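Long-range contacts in ferrichrome-binding protein (Bacillus subtilis subsp. subtilis, PDB 3G9Q), which binds iron(3+)-hydroxamate complexes such as ferrichrome and hands them to the membrane permease of the FhuCBGD ABC transporter: residues Y24-F28 / Q107-F111; K44-Y48 / F252-S257; F28-I33 / T115-A121. The contacts are given in a common frame with arbitrary orientation. Residue numbers count along the deposited sequence, not the author numbering.

Contact 1. Residues Y24-F28 / Q107-F111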
ATOM      1  N   TYR A  24      -9.168   1.185   3.502  1.00 42.28           N
ATOM      2  CA  TYR A  24     -10.198   1.153   2.464  1.00 40.94           C
ATOM      3  C   TYR A  24     -10.674   2.534   2.012  1.00 43.31           C
ATOM      4  O   TYR A  24     -11.356   2.652   0.987  1.00 45.64           O
ATOM      5  CB  TYR A  24     -11.407   0.311   2.916  1.00 35.15           C
ATOM      6  CG  TYR A  24     -11.066  -1.147   3.146  1.00 45.74           C
ATOM      7  CD1 TYR A  24     -10.134  -1.798   2.323  1.00 53.03           C
ATOM      8  CD2 TYR A  24     -11.654  -1.874   4.177  1.00 35.15           C
ATOM      9  CE1 TYR A  24      -9.785  -3.130   2.520  1.00 46.68           C
ATOM     10  CE2 TYR A  24     -11.319  -3.206   4.383  1.00 55.60           C
ATOM     11  CZ  TYR A  24     -10.380  -3.831   3.554  1.00 56.91           C
ATOM     12  OH  TYR A  24     -10.025  -5.144   3.768  1.00 53.24           O
ATOM     13  N   TYR A  25     -10.310   3.578   2.761  1.00 41.75           N
ATOM     14  CA  TYR A  25     -10.714   4.948   2.422  1.00 36.65           C
ATOM     15  C   TYR A  25     -10.532   5.263   0.936  1.00 38.72           C
ATOM     16  O   TYR A  25     -11.462   5.747   0.283  1.00 38.25           O
ATOM     17  CB  TYR A  25      -9.939   5.971   3.265  1.00 32.47           C
ATOM     18  CG  TYR A  25     -10.196   7.393   2.838  1.00 26.28           C
ATOM     19  CD1 TYR A  25     -11.411   8.026   3.117  1.00 39.02           C
ATOM     20  CD2 TYR A  25      -9.270   8.069   2.075  1.00 19.81           C
ATOM     21  CE1 TYR A  25     -11.694   9.308   2.632  1.00 35.39           C
ATOM     22  CE2 TYR A  25      -9.531   9.328   1.590  1.00 40.39           C
ATOM     23  CZ  TYR A  25     -10.742   9.953   1.864  1.00 41.34           C
ATOM     24  OH  TYR A  25     -10.966  11.225   1.357  1.00 48.42           O
ATOM     25  N   GLY A  26      -9.335   4.989   0.414  1.00 33.82           N
ATOM     26  CA  GLY A  26      -9.053   5.238  -0.992  1.00 35.53           C
ATOM     27  C   GLY A  26      -9.953   4.497  -1.980  1.00 37.36           C
ATOM     28  O   GLY A  26     -10.101   4.930  -3.125  1.00 32.48           O
ATOM     29  N   TYR A  27     -10.543   3.379  -1.550  1.00 37.82           N
ATOM     30  CA  TYR A  27     -11.440   2.589  -2.406  1.00 48.73           C
ATOM     31  C   TYR A  27     -12.749   3.322  -2.682  1.00 48.68           C
ATOM     32  O   TYR A  27     -13.209   3.396  -3.821  1.00 46.04           O
ATOM     33  CB  TYR A  27     -11.786   1.226  -1.768  1.00 37.48           C
ATOM     34  CG  TYR A  27     -10.674   0.208  -1.814  1.00 40.68           C
ATOM     35  CD1 TYR A  27      -9.694   0.190  -0.837  1.00 35.39           C
ATOM     36  CD2 TYR A  27     -10.578  -0.706  -2.854  1.00 30.50           C
ATOM     37  CE1 TYR A  27      -8.648  -0.699  -0.890  1.00 30.86           C
ATOM     38  CE2 TYR A  27      -9.528  -1.603  -2.922  1.00 24.81           C
ATOM     39  CZ  TYR A  27      -8.565  -1.596  -1.937  1.00 38.49           C
ATOM     40  OH  TYR A  27      -7.499  -2.479  -1.980  1.00 47.04           O
ATOM     41  N   PHE A  28     -13.346   3.850  -1.620  1.00 54.39           N
ATOM     42  CA  PHE A  28     -14.607   4.559  -1.712  1.00 48.43           C
ATOM     43  C   PHE A  28     -14.368   5.900  -2.401  1.00 50.51           C
ATOM     44  O   PHE A  28     -15.229   6.394  -3.126  1.00 46.80           O
ATOM     45  CB  PHE A  28     -15.198   4.729  -0.304  1.00 49.07           C
ATOM     46  CG  PHE A  28     -15.811   3.459   0.258  1.00 47.87           C
ATOM     47  CD1 PHE A  28     -17.179   3.250   0.211  1.00 46.60           C
ATOM     48  CD2 PHE A  28     -15.012   2.449   0.782  1.00 53.05           C
ATOM     49  CE1 PHE A  28     -17.738   2.055   0.669  1.00 43.31           C
ATOM     50  CE2 PHE A  28     -15.569   1.253   1.238  1.00 43.92           C
ATOM     51  CZ  PHE A  28     -16.928   1.060   1.180  1.00 47.00           C
ATOM     52  N   GLN A 107     -11.188  -6.595  -4.197  1.00 63.28           N
ATOM     53  CA  GLN A 107     -11.719  -5.824  -3.069  1.00 54.33           C
ATOM     54  C   GLN A 107     -12.397  -4.548  -3.558  1.00 54.90           C
ATOM     55  O   GLN A 107     -13.293  -4.025  -2.895  1.00 52.72           O
ATOM     56  CB  GLN A 107     -10.582  -5.461  -2.107  1.00 56.71           C
ATOM     57  CG  GLN A 107     -11.009  -4.785  -0.809  1.00 43.23           C
ATOM     58  CD  GLN A 107     -11.975  -5.620   0.000  1.00 48.39           C
ATOM     59  OE1 GLN A 107     -13.145  -5.731  -0.339  1.00 50.93           O
ATOM     60  NE2 GLN A 107     -11.485  -6.218   1.075  1.00 49.35           N
ATOM     61  N   LEU A 108     -11.954  -4.049  -4.714  1.00 55.24           N
ATOM     62  CA  LEU A 108     -12.519  -2.837  -5.321  1.00 47.58           C
ATOM     63  C   LEU A 108     -13.821  -3.158  -6.054  1.00 52.22           C
ATOM     64  O   LEU A 108     -14.736  -2.335  -6.139  1.00 40.15           O
ATOM     65  CB  LEU A 108     -11.530  -2.224  -6.322  1.00 41.47           C
ATOM     66  CG  LEU A 108     -12.089  -1.130  -7.246  1.00 33.40           C
ATOM     67  CD1 LEU A 108     -12.491   0.072  -6.431  1.00 34.90           C
ATOM     68  CD2 LEU A 108     -11.055  -0.747  -8.278  1.00 32.69           C
ATOM     69  N   LYS A 109     -13.890  -4.369  -6.593  1.00 54.89           N
ATOM     70  CA  LYS A 109     -15.068  -4.790  -7.316  1.00 51.10           C
ATOM     71  C   LYS A 109     -16.117  -5.258  -6.320  1.00 46.72           C
ATOM     72  O   LYS A 109     -17.293  -5.315  -6.642  1.00 60.48           O
ATOM     73  CB  LYS A 109     -14.697  -5.891  -8.322  1.00 59.25           C
ATOM     74  CG  LYS A 109     -13.578  -5.483  -9.279  1.00 58.77           C
ATOM     75  CD  LYS A 109     -13.868  -5.841 -10.736  1.00 75.96           C
ATOM     76  CE  LYS A 109     -13.801  -7.337 -11.003  1.00 80.28           C
ATOM     77  NZ  LYS A 109     -14.190  -7.657 -12.415  1.00 83.04           N
ATOM     78  N   GLU A 110     -15.695  -5.592  -5.108  1.00 51.94           N
ATOM     79  CA  GLU A 110     -16.644  -6.020  -4.082  1.00 56.84           C
ATOM     80  C   GLU A 110     -17.387  -4.778  -3.615  1.00 56.63           C
ATOM     81  O   GLU A 110     -18.610  -4.783  -3.502  1.00 63.90           O
ATOM     82  CB  GLU A 110     -15.914  -6.647  -2.891  1.00 64.84           C
ATOM     83  CG  GLU A 110     -16.826  -7.206  -1.801  1.00 72.69           C
ATOM     84  CD  GLU A 110     -16.072  -7.561  -0.514  1.00 90.68           C
ATOM     85  OE1 GLU A 110     -15.643  -6.630   0.206  1.00 94.87           O
ATOM     86  OE2 GLU A 110     -15.909  -8.770  -0.223  1.00 91.07           O
ATOM     87  N   PHE A 111     -16.633  -3.712  -3.352  1.00 50.31           N
ATOM     88  CA  PHE A 111     -17.195  -2.446  -2.892  1.00 44.48           C
ATOM     89  C   PHE A 111     -18.005  -1.768  -3.986  1.00 43.72           C
ATOM     90  O   PHE A 111     -19.012  -1.132  -3.701  1.00 42.74           O
ATOM     91  CB  PHE A 111     -16.079  -1.500  -2.437  1.00 48.91           C
ATOM     92  CG  PHE A 111     -15.445  -1.874  -1.119  1.00 39.19           C
ATOM     93  CD1 PHE A 111     -14.102  -1.610  -0.890  1.00 42.61           C
ATOM     94  CD2 PHE A 111     -16.191  -2.459  -0.098  1.00 43.66           C
ATOM     95  CE1 PHE A 111     -13.516  -1.922   0.328  1.00 48.62           C
ATOM     96  CE2 PHE A 111     -15.606  -2.772   1.126  1.00 39.37           C
ATOM     97  CZ  PHE A 111     -14.272  -2.503   1.335  1.00 44.19           C
TER
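Gln-107, in the first turn of helix 106-115, turns its CA-to-CB bond toward residues 24-28 and lays CG over one face of the Tyr-27 ring, with CB of Gln-107 4.1 Å from CE2 of Tyr-27. Its amide ends near the hydroxyl of Tyr-24, which is hydrogen-bonded to the indole NE1 of Trp-78. One residue on, the backbone of Leu-108 meets the edge of the same ring, with CA of Leu-108 3.8 Å from CD2 of Tyr-27; the CA atoms of these two residues, 6.3 Å apart, are the nearest pair across the segments. The buried interface belongs to the N-terminal lobe of a class III (FhuD-like) solute-binding protein, where helix 25-31 follows the first strand, 17-19, of a parallel sheet and packs against helix 106-115. A turn after Gln-107, Phe-111 completes an aromatic cluster with Tyr-24, Tyr-27 and Phe-28. Its edge addresses the face of Tyr-24 in a T-shaped pair, centroids 5.3 Å apart and planes at 73°, and that of Tyr-27 in an offset edge-to-face pair at 5.8 Å. Phe-28 comes over a face of the Phe-111 ring, its CZ 3.8 Å from CD2 of Phe-111, planes at 46°.

Contact 2. Residues K44-Y48 / F252-S257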
ATOM      1  N   LYS A  44      -2.684  11.212   7.313  1.00 69.32           N
ATOM      2  CA  LYS A  44      -1.230  11.202   7.410  1.00 70.84           C
ATOM      3  C   LYS A  44      -0.598  10.665   6.139  1.00 66.81           C
ATOM      4  O   LYS A  44       0.559  10.965   5.836  1.00 61.73           O
ATOM      5  CB  LYS A  44      -0.765  10.367   8.604  1.00 80.77           C
ATOM      6  CG  LYS A  44      -0.890  11.064   9.947  1.00 78.11           C
ATOM      7  CD  LYS A  44      -0.110  10.297  11.004  1.00 77.82           C
ATOM      8  CE  LYS A  44      -0.229  10.961  12.365  1.00 87.47           C
ATOM      9  NZ  LYS A  44      -1.663  11.068  12.788  1.00 76.12           N
ATOM     10  N   ASN A  45      -1.371   9.877   5.396  1.00 58.91           N
ATOM     11  CA  ASN A  45      -0.899   9.285   4.146  1.00 50.43           C
ATOM     12  C   ASN A  45      -0.616  10.388   3.123  1.00 46.81           C
ATOM     13  O   ASN A  45      -1.479  11.192   2.819  1.00 54.00           O
ATOM     14  CB  ASN A  45      -1.947   8.321   3.613  1.00 41.59           C
ATOM     15  CG  ASN A  45      -1.470   7.560   2.404  1.00 44.97           C
ATOM     16  OD1 ASN A  45      -0.308   7.658   2.004  1.00 49.61           O
ATOM     17  ND2 ASN A  45      -2.366   6.785   1.813  1.00 50.34           N
ATOM     18  N   PRO A  46       0.605  10.441   2.583  1.00 43.16           N
ATOM     19  CA  PRO A  46       0.925  11.480   1.609  1.00 46.39           C
ATOM     20  C   PRO A  46       0.091  11.405   0.346  1.00 51.87           C
ATOM     21  O   PRO A  46      -0.035  12.392  -0.380  1.00 56.93           O
ATOM     22  CB  PRO A  46       2.404  11.250   1.335  1.00 50.25           C
ATOM     23  CG  PRO A  46       2.542   9.767   1.516  1.00 54.94           C
ATOM     24  CD  PRO A  46       1.755   9.549   2.783  1.00 51.13           C
ATOM     25  N   TYR A  47      -0.493  10.251   0.067  1.00 40.68           N
ATOM     26  CA  TYR A  47      -1.292  10.157  -1.142  1.00 50.70           C
ATOM     27  C   TYR A  47      -2.733  10.623  -0.894  1.00 55.30           C
ATOM     28  O   TYR A  47      -3.520  10.803  -1.831  1.00 44.70           O
ATOM     29  CB  TYR A  47      -1.232   8.724  -1.703  1.00 42.98           C
ATOM     30  CG  TYR A  47       0.169   8.276  -2.072  1.00 40.97           C
ATOM     31  CD1 TYR A  47       0.656   7.032  -1.661  1.00 51.93           C
ATOM     32  CD2 TYR A  47       1.030   9.115  -2.795  1.00 49.95           C
ATOM     33  CE1 TYR A  47       1.959   6.631  -1.952  1.00 34.38           C
ATOM     34  CE2 TYR A  47       2.342   8.724  -3.093  1.00 30.67           C
ATOM     35  CZ  TYR A  47       2.798   7.478  -2.660  1.00 42.65           C
ATOM     36  OH  TYR A  47       4.100   7.082  -2.912  1.00 43.30           O
ATOM     37  N   TYR A  48      -3.062  10.845   0.377  1.00 55.08           N
ATOM     38  CA  TYR A  48      -4.399  11.303   0.766  1.00 63.03           C
ATOM     39  C   TYR A  48      -4.398  12.805   1.068  1.00 63.81           C
ATOM     40  O   TYR A  48      -4.692  13.623   0.194  1.00 48.72           O
ATOM     41  CB  TYR A  48      -4.893  10.549   2.013  1.00 58.76           C
ATOM     42  CG  TYR A  48      -5.268   9.084   1.831  1.00 54.50           C
ATOM     43  CD1 TYR A  48      -5.428   8.258   2.949  1.00 49.44           C
ATOM     44  CD2 TYR A  48      -5.496   8.528   0.567  1.00 49.55           C
ATOM     45  CE1 TYR A  48      -5.804   6.928   2.828  1.00 55.32           C
ATOM     46  CE2 TYR A  48      -5.877   7.175   0.435  1.00 58.82           C
ATOM     47  CZ  TYR A  48      -6.030   6.389   1.579  1.00 53.84           C
ATOM     48  OH  TYR A  48      -6.436   5.077   1.502  1.00 52.74           O
ATOM     49  N   PHE A 252      -0.573   1.459   2.732  1.00 54.80           N
ATOM     50  CA  PHE A 252      -1.824   1.017   2.111  1.00 54.04           C
ATOM     51  C   PHE A 252      -1.641   0.503   0.691  1.00 48.23           C
ATOM     52  O   PHE A 252      -0.601   0.717   0.075  1.00 36.69           O
ATOM     53  CB  PHE A 252      -2.855   2.153   2.068  1.00 55.87           C
ATOM     54  CG  PHE A 252      -2.907   2.983   3.320  1.00 72.39           C
ATOM     55  CD1 PHE A 252      -2.084   4.091   3.460  1.00 70.29           C
ATOM     56  CD2 PHE A 252      -3.776   2.653   4.364  1.00 70.17           C
ATOM     57  CE1 PHE A 252      -2.124   4.860   4.618  1.00 69.84           C
ATOM     58  CE2 PHE A 252      -3.821   3.419   5.530  1.00 58.14           C
ATOM     59  CZ  PHE A 252      -2.997   4.521   5.657  1.00 56.59           C
ATOM     60  N   THR A 253      -2.673  -0.159   0.176  1.00 39.51           N
ATOM     61  CA  THR A 253      -2.656  -0.701  -1.177  1.00 42.41           C
ATOM     62  C   THR A 253      -3.990  -0.437  -1.870  1.00 42.33           C
ATOM     63  O   THR A 253      -4.459  -1.251  -2.658  1.00 49.55           O
ATOM     64  CB  THR A 253      -2.406  -2.242  -1.191  1.00 51.33           C
ATOM     65  OG1 THR A 253      -3.440  -2.911  -0.449  1.00 46.98           O
ATOM     66  CG2 THR A 253      -1.043  -2.581  -0.588  1.00 43.95           C
ATOM     67  N   ASP A 254      -4.610   0.695  -1.564  1.00 40.94           N
ATOM     68  CA  ASP A 254      -5.880   1.056  -2.186  1.00 45.40           C
ATOM     69  C   ASP A 254      -5.537   1.696  -3.539  1.00 44.43           C
ATOM     70  O   ASP A 254      -4.389   2.067  -3.774  1.00 44.74           O
ATOM     71  CB  ASP A 254      -6.627   2.049  -1.301  1.00 50.64           C
ATOM     72  CG  ASP A 254      -5.769   3.246  -0.933  1.00 56.96           C
ATOM     73  OD1 ASP A 254      -4.840   3.081  -0.106  1.00 46.97           O
ATOM     74  OD2 ASP A 254      -6.013   4.341  -1.487  1.00 52.97           O
ATOM     75  N   PRO A 255      -6.528   1.848  -4.435  1.00 49.43           N
ATOM     76  CA  PRO A 255      -6.364   2.431  -5.779  1.00 44.44           C
ATOM     77  C   PRO A 255      -5.579   3.749  -5.854  1.00 45.99           C
ATOM     78  O   PRO A 255      -4.778   3.964  -6.777  1.00 46.53           O
ATOM     79  CB  PRO A 255      -7.800   2.590  -6.266  1.00 37.03           C
ATOM     80  CG  PRO A 255      -8.504   1.443  -5.603  1.00 44.66           C
ATOM     81  CD  PRO A 255      -7.936   1.485  -4.191  1.00 45.29           C
ATOM     82  N   ILE A 256      -5.818   4.643  -4.900  1.00 44.77           N
ATOM     83  CA  ILE A 256      -5.107   5.918  -4.879  1.00 39.95           C
ATOM     84  C   ILE A 256      -3.646   5.749  -4.457  1.00 44.26           C
ATOM     85  O   ILE A 256      -2.751   6.336  -5.062  1.00 46.30           O
ATOM     86  CB  ILE A 256      -5.735   6.903  -3.901  1.00 34.50           C
ATOM     87  CG1 ILE A 256      -7.198   7.118  -4.258  1.00 33.79           C
ATOM     88  CG2 ILE A 256      -4.918   8.203  -3.902  1.00 20.85           C
ATOM     89  CD1 ILE A 256      -8.016   7.844  -3.196  1.00 37.63           C
ATOM     90  N   SER A 257      -3.422   4.974  -3.397  1.00 39.17           N
ATOM     91  CA  SER A 257      -2.079   4.743  -2.889  1.00 41.45           C
ATOM     92  C   SER A 257      -1.234   3.987  -3.908  1.00 46.19           C
ATOM     93  O   SER A 257      -0.039   4.270  -4.080  1.00 36.72           O
ATOM     94  CB  SER A 257      -2.121   3.946  -1.586  1.00 46.70           C
ATOM     95  OG  SER A 257      -2.614   4.724  -0.512  1.00 44.10           O
TER
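Asn-45 hydrogen-bonds across the two segments: its ND2 donates to OG of Ser-257 over 3.1 Å. The same ND2 lies 3.2 Å from CD1 of Phe-252, while OD1 accepts a weak bond from Tyr-47 N in an Asx turn, and Tyr-48 N bonds to Asn-45 O at 2.9 Å. Ser-257 OG in turn donates to OD1 of Asp-254 (2.8 Å), the N-cap residue of helix 255-270, whose OD2 accepts from Ser-257 N at 3.3 Å; the loop thus joins the capping network. Tyr-47 points toward that first turn, its backbone O 3.6 Å from CG2 of Ile-256. The Tyr-48 ring meets that of Phe-252 obliquely, centroids 5.6 Å apart and planes at 36°, and the Tyr-48 OH, hydrogen-bonded to Gly-26 N, lies 3.0 Å from OD1 of Asp-254. In this class III solute-binding fold the loop of the N-terminal lobe between strand 35-37 and helix 64-68 meets the start of helix 255-270 beside helix 25-31, where Tyr-27 packs on Asp-254 and Pro-255, and Thr-30 on Pro-255.

Contact 3. Residues F28-I33 / T115-A121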
ATOM      1  N   PHE A  28     -13.346   3.850  -1.620  1.00 54.39           N
ATOM      2  CA  PHE A  28     -14.607   4.559  -1.712  1.00 48.43           C
ATOM      3  C   PHE A  28     -14.368   5.900  -2.401  1.00 50.51           C
ATOM      4  O   PHE A  28     -15.229   6.394  -3.126  1.00 46.80           O
ATOM      5  CB  PHE A  28     -15.198   4.729  -0.304  1.00 49.07           C
ATOM      6  CG  PHE A  28     -15.811   3.459   0.258  1.00 47.87           C
ATOM      7  CD1 PHE A  28     -17.179   3.250   0.211  1.00 46.60           C
ATOM      8  CD2 PHE A  28     -15.012   2.449   0.782  1.00 53.05           C
ATOM      9  CE1 PHE A  28     -17.738   2.055   0.669  1.00 43.31           C
ATOM     10  CE2 PHE A  28     -15.569   1.253   1.238  1.00 43.92           C
ATOM     11  CZ  PHE A  28     -16.928   1.060   1.180  1.00 47.00           C
ATOM     12  N   LYS A  29     -13.189   6.479  -2.190  1.00 44.35           N
ATOM     13  CA  LYS A  29     -12.860   7.747  -2.828  1.00 44.90           C
ATOM     14  C   LYS A  29     -12.849   7.504  -4.337  1.00 41.70           C
ATOM     15  O   LYS A  29     -13.464   8.251  -5.096  1.00 45.68           O
ATOM     16  CB  LYS A  29     -11.491   8.262  -2.351  1.00 48.26           C
ATOM     17  CG  LYS A  29     -11.130   9.654  -2.850  1.00 40.38           C
ATOM     18  CD  LYS A  29     -12.165  10.666  -2.447  1.00 38.73           C
ATOM     19  CE  LYS A  29     -12.104  11.855  -3.381  1.00 49.79           C
ATOM     20  NZ  LYS A  29     -13.320  12.706  -3.253  1.00 63.07           N
ATOM     21  N   THR A  30     -12.170   6.452  -4.777  1.00 35.09           N
ATOM     22  CA  THR A  30     -12.137   6.156  -6.206  1.00 51.25           C
ATOM     23  C   THR A  30     -13.561   5.980  -6.754  1.00 52.29           C
ATOM     24  O   THR A  30     -13.914   6.563  -7.780  1.00 53.33           O
ATOM     25  CB  THR A  30     -11.314   4.883  -6.525  1.00 43.34           C
ATOM     26  OG1 THR A  30      -9.981   5.048  -6.035  1.00 49.43           O
ATOM     27  CG2 THR A  30     -11.246   4.652  -8.030  1.00 42.39           C
ATOM     28  N   LEU A  31     -14.381   5.192  -6.064  1.00 50.56           N
ATOM     29  CA  LEU A  31     -15.752   4.959  -6.501  1.00 54.22           C
ATOM     30  C   LEU A  31     -16.610   6.232  -6.454  1.00 60.13           C
ATOM     31  O   LEU A  31     -17.634   6.331  -7.139  1.00 63.28           O
ATOM     32  CB  LEU A  31     -16.393   3.849  -5.650  1.00 47.57           C
ATOM     33  CG  LEU A  31     -16.210   2.358  -5.989  1.00 36.24           C
ATOM     34  CD1 LEU A  31     -15.166   2.143  -7.034  1.00 17.17           C
ATOM     35  CD2 LEU A  31     -15.878   1.615  -4.705  1.00 33.22           C
ATOM     36  N   GLY A  32     -16.195   7.214  -5.653  1.00 66.20           N
ATOM     37  CA  GLY A  32     -16.951   8.460  -5.555  1.00 63.53           C
ATOM     38  C   GLY A  32     -17.919   8.544  -4.386  1.00 57.35           C
ATOM     39  O   GLY A  32     -18.618   9.546  -4.227  1.00 54.13           O
ATOM     40  N   ILE A  33     -17.971   7.494  -3.571  1.00 52.71           N
ATOM     41  CA  ILE A  33     -18.856   7.481  -2.411  1.00 45.91           C
ATOM     42  C   ILE A  33     -18.392   8.516  -1.397  1.00 43.27           C
ATOM     43  O   ILE A  33     -17.256   8.499  -0.927  1.00 43.97           O
ATOM     44  CB  ILE A  33     -18.899   6.090  -1.728  1.00 50.57           C
ATOM     45  CG1 ILE A  33     -19.798   5.145  -2.527  1.00 53.68           C
ATOM     46  CG2 ILE A  33     -19.424   6.217  -0.299  1.00 49.31           C
ATOM     47  CD1 ILE A  33     -19.197   4.643  -3.837  1.00 65.34           C
ATOM     48  N   THR A 115     -21.956  -0.942  -3.601  1.00 56.69           N
ATOM     49  CA  THR A 115     -22.479   0.418  -3.626  1.00 51.65           C
ATOM     50  C   THR A 115     -23.186   0.834  -4.904  1.00 51.60           C
ATOM     51  O   THR A 115     -23.769   1.919  -4.962  1.00 44.90           O
ATOM     52  CB  THR A 115     -21.348   1.433  -3.321  1.00 62.44           C
ATOM     53  OG1 THR A 115     -20.269   1.258  -4.254  1.00 49.27           O
ATOM     54  CG2 THR A 115     -20.830   1.226  -1.886  1.00 40.38           C
ATOM     55  N   GLY A 116     -23.131  -0.032  -5.915  1.00 54.21           N
ATOM     56  CA  GLY A 116     -23.763   0.251  -7.194  1.00 42.41           C
ATOM     57  C   GLY A 116     -22.961   1.238  -8.028  1.00 51.96           C
ATOM     58  O   GLY A 116     -23.517   2.155  -8.631  1.00 47.96           O
ATOM     59  N   THR A 117     -21.644   1.055  -8.061  1.00 56.34           N
ATOM     60  CA  THR A 117     -20.761   1.937  -8.825  1.00 60.86           C
ATOM     61  C   THR A 117     -19.750   1.130  -9.657  1.00 63.46           C
ATOM     62  O   THR A 117     -18.590   1.525  -9.813  1.00 63.31           O
ATOM     63  CB  THR A 117     -19.991   2.907  -7.880  1.00 59.18           C
ATOM     64  OG1 THR A 117     -19.358   2.166  -6.827  1.00 52.82           O
ATOM     65  CG2 THR A 117     -20.939   3.924  -7.277  1.00 54.47           C
ATOM     66  N   GLU A 118     -20.204   0.002 -10.199  1.00 55.93           N
ATOM     67  CA  GLU A 118     -19.348  -0.868 -10.998  1.00 54.14           C
ATOM     68  C   GLU A 118     -18.704  -0.146 -12.198  1.00 58.73           C
ATOM     69  O   GLU A 118     -17.677  -0.589 -12.709  1.00 61.81           O
ATOM     70  CB  GLU A 118     -20.139  -2.094 -11.483  1.00 41.02           C
ATOM     71  CG  GLU A 118     -20.795  -2.946 -10.381  1.00 52.62           C
ATOM     72  CD  GLU A 118     -22.151  -2.403  -9.892  1.00 68.60           C
ATOM     73  OE1 GLU A 118     -22.857  -3.129  -9.155  1.00 57.52           O
ATOM     74  OE2 GLU A 118     -22.518  -1.256 -10.235  1.00 69.54           O
ATOM     75  N   ASP A 119     -19.291   0.967 -12.635  1.00 52.58           N
ATOM     76  CA  ASP A 119     -18.743   1.713 -13.768  1.00 60.92           C
ATOM     77  C   ASP A 119     -17.529   2.521 -13.342  1.00 67.86           C
ATOM     78  O   ASP A 119     -16.603   2.746 -14.123  1.00 74.41           O
ATOM     79  CB  ASP A 119     -19.763   2.699 -14.339  1.00 78.06           C
ATOM     80  CG  ASP A 119     -19.640   4.093 -13.715  1.00 91.86           C
ATOM     81  OD1 ASP A 119     -19.830   4.219 -12.477  1.00 97.63           O
ATOM     82  OD2 ASP A 119     -19.348   5.060 -14.460  1.00 90.82           O
ATOM     83  N   LYS A 120     -17.552   2.979 -12.099  1.00 66.02           N
ATOM     84  CA  LYS A 120     -16.460   3.781 -11.572  1.00 59.64           C
ATOM     85  C   LYS A 120     -15.227   2.908 -11.355  1.00 58.35           C
ATOM     86  O   LYS A 120     -14.099   3.345 -11.576  1.00 54.31           O
ATOM     87  CB  LYS A 120     -16.890   4.427 -10.254  1.00 58.26           C
ATOM     88  CG  LYS A 120     -16.489   5.884 -10.107  1.00 61.75           C
ATOM     89  CD  LYS A 120     -17.427   6.814 -10.854  1.00 58.07           C
ATOM     90  CE  LYS A 120     -16.996   8.266 -10.689  1.00 57.56           C
ATOM     91  NZ  LYS A 120     -16.902   8.671  -9.259  1.00 56.47           N
ATOM     92  N   ALA A 121     -15.467   1.669 -10.937  1.00 49.86           N
ATOM     93  CA  ALA A 121     -14.414   0.703 -10.663  1.00 48.00           C
ATOM     94  C   ALA A 121     -13.768   0.147 -11.929  1.00 51.76           C
ATOM     95  O   ALA A 121     -12.546   0.058 -12.012  1.00 49.33           O
ATOM     96  CB  ALA A 121     -14.973  -0.439  -9.814  1.00 44.33           C
TER
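Leu-31 lays its side chain over the turn between two successive helices and the first turn of the second, with CG 3.3 Å from OG1 of Thr-117 and CD1 3.8 Å from CB of Ala-121. In this N-terminal lobe of the class III solute-binding fold, helix 25-31 ends against the junction of helix 106-115 with helix 118-143, the long helix that runs toward the other lobe. The junction turns at Gly-116, of positive phi, and Thr-117 takes the N-cap position of the next helix; its OG1 donates to OG1 of Thr-115 over 2.9 Å, and the Thr-115 hydroxyl is bonded to the backbone O of Phe-111. Both hydroxyls face the end of Ile-33, whose CD1 is 3.6 Å from OG1 of Thr-115 and 3.9 Å from OG1 of Thr-117. Phe-28 adds a looser touch, its CE1 4.1 Å from CG2 of Thr-115. On the outer side Lys-120 folds across the end of helix 25-31. At Gly-32, phi 96°, a CB would be jammed against O of Leu-31, and would also fall on NZ of Lys-120 as placed here. The same O of Leu-31 accepts a weak hydrogen bond from NZ of Lys-120 at 3.2 Å.

In the fold
Helix 25-31 ties the three sites together: contacts 1 and 3 both use it and share Phe-28, and contact 2 packs against its side through Asp-254, Pro-255 and Ile-256. Contacts 1 and 2 are buried, their centres about 13 and 7 Å from the centre of the chain, whereas contact 3, about 19 Å out, is partly exposed. Their chemistry differs accordingly: an aromatic cluster in contact 1, polar capping joined with aromatic packing in contact 2, and aliphatic and threonine contacts under a surface lysine in contact 3. Leu-31 bridges contacts 1 and 3 by touching Leu-108 and Phe-111, while Ile-256 on Lys-29 joins contacts 2 and 3.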